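Long-range contact in aminopeptidase C (Lactobacillus rhamnosus, PDB 4K7C), which probably removes residues from the amino ends of peptides as a cysteine aminopeptidase of the C1-like peptidase family: residues A[255-267]-A[408-420]. Residues are numbered along the deposited sequence; the frame is centred on the assembly and turned at random. Where two conformers were deposited one is given.
Sequences WNLDDYQSIINAP and VYQVVISKKYLPA
Lys415, just after strand 408-414, lays its side chain along Asp259 and Asp258, which precede strand 260-264. Its CB and CG lie against Asp259 O, and Lys415 CG also touches Gln261 CB, 4.0 Å away. Lys415 CD comes to 3.5 Å from Asp258 O. Lys415 CE lies 3.2 Å from Asp258 O and passes Gln261 OE1 as the two side chains cross. Lys415 NZ then donates to Asp258 O at 2.8 Å, nearly in line with the carbonyl bond. The chain stays extended beyond CG (chi2 174°), which carries the ammonium this far. A water on Asp258 OD1 adds a weak link to NZ, while that carboxylate also forms a salt bridge with Arg289. With an alanine here, Asp258 O is likely to be left without its ammonium partner, and the flank of Gln261 less covered.

From here the strands run antiparallel. Gln261 with Ile413 and Ile263 with Val411 are hydrogen-bonded pairs. Beyond the last pair, Asn265 N also bonds Tyr409 O. On the face of Gln261 and Ile263, Ile263 CD1 sits 3.7 Å from Ile413 CB and 4.0 Å from Leu418 CD2; Phe301 and Leu304 of helix 298-310 also pack on Ile263. Within the beta structure of this C1-like peptidase, 260-264 also pairs with 293-295, and 408-414 with 315-319. The contact thus joins two inner strands through backbone bonds and apolar packing, with a lysine-to-carbonyl hydrogen bond at its more exposed end.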
# COMPACT_ATOMS: atom_id res chain seq x y z
N TRP A 255 32.56 17.55 -28.16
CA TRP A 255 33.27 16.42 -28.72
C TRP A 255 33.26 16.41 -30.24
O TRP A 255 32.40 16.99 -30.85
CB TRP A 255 32.61 15.12 -28.24
CG TRP A 255 32.60 14.92 -26.81
CD1 TRP A 255 33.13 15.70 -25.87
CD2 TRP A 255 32.00 13.80 -26.11
NE1 TRP A 255 32.93 15.17 -24.62
CE2 TRP A 255 32.22 14.00 -24.76
CE3 TRP A 255 31.32 12.67 -26.53
CZ2 TRP A 255 31.76 13.09 -23.77
CZ3 TRP A 255 30.86 11.76 -25.55
CH2 TRP A 255 31.12 11.99 -24.19
N ASN A 256 34.31 15.80 -30.79
CA ASN A 256 34.35 15.39 -32.16
C ASN A 256 34.05 13.92 -32.11
O ASN A 256 34.89 13.11 -31.64
CB ASN A 256 35.70 15.69 -32.78
CG ASN A 256 35.79 15.19 -34.19
OD1 ASN A 256 34.85 14.62 -34.75
ND2 ASN A 256 36.93 15.39 -34.78
N LEU A 257 32.88 13.61 -32.64
CA LEU A 257 32.29 12.29 -32.58
C LEU A 257 33.09 11.31 -33.42
O LEU A 257 33.06 10.09 -33.14
CB LEU A 257 30.81 12.31 -32.90
CG LEU A 257 30.00 12.98 -31.78
CD1 LEU A 257 28.58 13.19 -32.25
CD2 LEU A 257 30.02 12.28 -30.42
N ASP A 258 33.92 11.81 -34.32
CA ASP A 258 34.88 10.94 -34.94
C ASP A 258 35.95 10.32 -34.08
O ASP A 258 36.65 9.41 -34.57
CB ASP A 258 35.65 11.71 -36.09
CG ASP A 258 34.94 11.69 -37.38
OD1 ASP A 258 34.34 10.65 -37.75
OD2 ASP A 258 35.01 12.74 -38.09
N ASP A 259 36.20 10.90 -32.90
CA ASP A 259 37.28 10.53 -32.05
C ASP A 259 36.99 9.15 -31.40
O ASP A 259 37.88 8.69 -30.73
CB ASP A 259 37.43 11.53 -30.90
CG ASP A 259 38.03 12.87 -31.32
OD1 ASP A 259 38.43 12.95 -32.47
OD2 ASP A 259 38.10 13.76 -30.43
N TYR A 260 35.80 8.55 -31.61
CA TYR A 260 35.33 7.35 -30.78
C TYR A 260 35.23 6.13 -31.62
O TYR A 260 34.72 6.18 -32.72
CB TYR A 260 33.98 7.64 -30.02
CG TYR A 260 34.15 8.86 -29.14
CD1 TYR A 260 34.87 8.80 -27.98
CD2 TYR A 260 33.72 10.11 -29.57
CE1 TYR A 260 35.11 9.93 -27.22
CE2 TYR A 260 33.96 11.26 -28.80
CZ TYR A 260 34.66 11.16 -27.66
OH TYR A 260 34.92 12.25 -26.93
N GLN A 261 35.69 5.01 -31.10
CA GLN A 261 35.59 3.76 -31.80
C GLN A 261 34.82 2.71 -30.93
O GLN A 261 35.19 2.45 -29.80
CB GLN A 261 36.97 3.27 -32.14
CG GLN A 261 37.04 1.96 -32.90
CD GLN A 261 36.36 2.04 -34.21
OE1 GLN A 261 36.68 2.90 -35.06
NE2 GLN A 261 35.46 1.15 -34.45
N SER A 262 33.87 2.09 -31.58
CA SER A 262 33.18 0.93 -31.05
C SER A 262 34.11 -0.25 -31.16
O SER A 262 34.57 -0.57 -32.25
CB SER A 262 31.88 0.68 -31.75
OG SER A 262 31.30 -0.54 -31.26
N ILE A 263 34.39 -0.86 -30.03
CA ILE A 263 35.23 -2.06 -29.92
C ILE A 263 34.37 -3.20 -29.45
O ILE A 263 33.58 -3.01 -28.50
CB ILE A 263 36.39 -1.74 -28.99
CG1 ILE A 263 37.25 -0.63 -29.71
CG2 ILE A 263 37.25 -2.95 -28.76
CD1 ILE A 263 38.30 -0.08 -28.87
N ILE A 264 34.50 -4.36 -30.12
CA ILE A 264 33.75 -5.57 -29.69
C ILE A 264 34.71 -6.65 -29.32
O ILE A 264 35.90 -6.58 -29.66
CB ILE A 264 32.72 -6.05 -30.73
CG1 ILE A 264 33.35 -6.50 -32.06
CG2 ILE A 264 31.69 -4.99 -30.92
CD1 ILE A 264 32.42 -7.11 -33.09
N ASN A 265 34.20 -7.67 -28.59
CA ASN A 265 34.94 -8.89 -28.32
C ASN A 265 33.97 -10.01 -28.62
O ASN A 265 33.13 -10.37 -27.76
CB ASN A 265 35.40 -8.97 -26.88
CG ASN A 265 36.06 -10.26 -26.59
OD1 ASN A 265 35.62 -11.03 -25.73
ND2 ASN A 265 37.17 -10.53 -27.31
N ALA A 266 34.04 -10.52 -29.84
CA ALA A 266 33.19 -11.57 -30.29
C ALA A 266 34.14 -12.70 -30.82
O ALA A 266 34.64 -12.63 -31.96
CB ALA A 266 32.29 -11.03 -31.32
N PRO A 267 34.48 -13.66 -29.95
CA PRO A 267 35.58 -14.56 -30.22
C PRO A 267 35.17 -15.77 -31.09
O PRO A 267 35.46 -16.91 -30.77
CB PRO A 267 36.02 -14.99 -28.85
CG PRO A 267 34.72 -14.97 -28.04
CD PRO A 267 34.05 -13.72 -28.53
N VAL A 408 30.41 -9.09 -21.31
CA VAL A 408 30.58 -7.79 -22.00
C VAL A 408 31.07 -8.02 -23.43
O VAL A 408 32.10 -8.73 -23.64
CB VAL A 408 31.57 -6.92 -21.28
CG1 VAL A 408 31.92 -5.58 -22.07
CG2 VAL A 408 31.07 -6.59 -19.89
N TYR A 409 30.36 -7.42 -24.39
CA TYR A 409 30.65 -7.56 -25.79
C TYR A 409 31.15 -6.29 -26.48
O TYR A 409 31.75 -6.43 -27.54
CB TYR A 409 29.48 -8.05 -26.56
CG TYR A 409 28.95 -9.42 -26.06
CD1 TYR A 409 29.55 -10.56 -26.45
CD2 TYR A 409 27.81 -9.50 -25.25
CE1 TYR A 409 29.15 -11.82 -26.01
CE2 TYR A 409 27.35 -10.78 -24.86
CZ TYR A 409 28.02 -11.93 -25.25
OH TYR A 409 27.57 -13.18 -24.85
N GLN A 410 30.95 -5.11 -25.88
CA GLN A 410 31.30 -3.86 -26.54
C GLN A 410 31.71 -2.80 -25.55
O GLN A 410 31.13 -2.70 -24.47
CB GLN A 410 30.09 -3.33 -27.25
CG GLN A 410 29.51 -4.16 -28.34
CD GLN A 410 28.41 -3.39 -28.99
OE1 GLN A 410 27.76 -3.83 -29.98
NE2 GLN A 410 28.15 -2.23 -28.41
N VAL A 411 32.73 -2.02 -25.93
CA VAL A 411 33.11 -0.81 -25.20
C VAL A 411 33.38 0.27 -26.30
O VAL A 411 33.68 -0.09 -27.44
CB VAL A 411 34.37 -0.89 -24.33
CG1 VAL A 411 34.08 -1.64 -23.03
CG2 VAL A 411 35.52 -1.55 -25.07
N VAL A 412 33.10 1.52 -25.97
CA VAL A 412 33.42 2.62 -26.84
C VAL A 412 34.62 3.35 -26.26
O VAL A 412 34.61 3.87 -25.14
CB VAL A 412 32.22 3.55 -27.08
CG1 VAL A 412 32.61 4.74 -27.93
CG2 VAL A 412 31.09 2.82 -27.73
N ILE A 413 35.72 3.35 -27.04
CA ILE A 413 37.00 3.91 -26.62
C ILE A 413 37.45 5.11 -27.50
O ILE A 413 37.26 5.02 -28.72
CB ILE A 413 38.06 2.81 -26.63
CG1 ILE A 413 37.63 1.66 -25.62
CG2 ILE A 413 39.39 3.34 -26.25
CD1 ILE A 413 37.65 2.06 -24.19
N SER A 414 38.01 6.17 -26.89
CA SER A 414 38.64 7.26 -27.68
C SER A 414 39.85 6.70 -28.39
O SER A 414 40.69 6.04 -27.79
CB SER A 414 39.05 8.51 -26.95
OG SER A 414 38.12 8.93 -26.02
N LYS A 415 39.85 6.94 -29.69
CA LYS A 415 40.88 6.47 -30.63
C LYS A 415 42.32 6.77 -30.16
O LYS A 415 43.24 5.98 -30.44
CB LYS A 415 40.59 7.03 -32.02
CG LYS A 415 39.46 6.34 -32.78
CD LYS A 415 39.16 7.09 -34.10
CE LYS A 415 38.02 6.48 -34.77
NZ LYS A 415 37.62 7.23 -35.99
N LYS A 416 42.49 7.89 -29.46
CA LYS A 416 43.80 8.24 -28.98
C LYS A 416 44.43 7.25 -27.99
O LYS A 416 45.61 7.31 -27.73
CB LYS A 416 43.74 9.59 -28.31
CG LYS A 416 42.95 9.61 -27.03
CD LYS A 416 42.72 11.05 -26.66
CE LYS A 416 42.14 11.18 -25.29
NZ LYS A 416 42.35 12.61 -24.89
N TYR A 417 43.61 6.36 -27.39
CA TYR A 417 44.13 5.36 -26.46
C TYR A 417 44.56 4.13 -27.21
O TYR A 417 45.17 3.26 -26.61
CB TYR A 417 43.03 4.97 -25.45
CG TYR A 417 42.61 6.09 -24.60
CD1 TYR A 417 43.57 6.79 -23.81
CD2 TYR A 417 41.30 6.48 -24.55
CE1 TYR A 417 43.19 7.85 -23.02
CE2 TYR A 417 40.90 7.55 -23.78
CZ TYR A 417 41.84 8.22 -23.02
OH TYR A 417 41.47 9.29 -22.27
N LEU A 418 44.23 4.05 -28.51
CA LEU A 418 44.54 2.89 -29.34
C LEU A 418 45.99 2.93 -29.87
O LEU A 418 46.43 3.95 -30.31
CB LEU A 418 43.64 2.85 -30.55
CG LEU A 418 42.14 2.61 -30.44
CD1 LEU A 418 41.49 2.44 -31.82
CD2 LEU A 418 41.98 1.34 -29.69
N PRO A 419 46.67 1.76 -29.93
CA PRO A 419 47.97 1.64 -30.58
C PRO A 419 47.86 2.06 -32.03
O PRO A 419 46.80 1.93 -32.66
CB PRO A 419 48.27 0.12 -30.50
CG PRO A 419 47.49 -0.35 -29.32
CD PRO A 419 46.22 0.46 -29.39
N ALA A 420 48.95 2.58 -32.58
CA ALA A 420 48.94 3.03 -33.96
C ALA A 420 48.45 1.99 -34.95
O ALA A 420 47.74 2.30 -35.90
CB ALA A 420 50.38 3.46 -34.36
O HOH W 1 34.64 8.03 -37.55
O HOH W 2 40.49 10.19 -29.74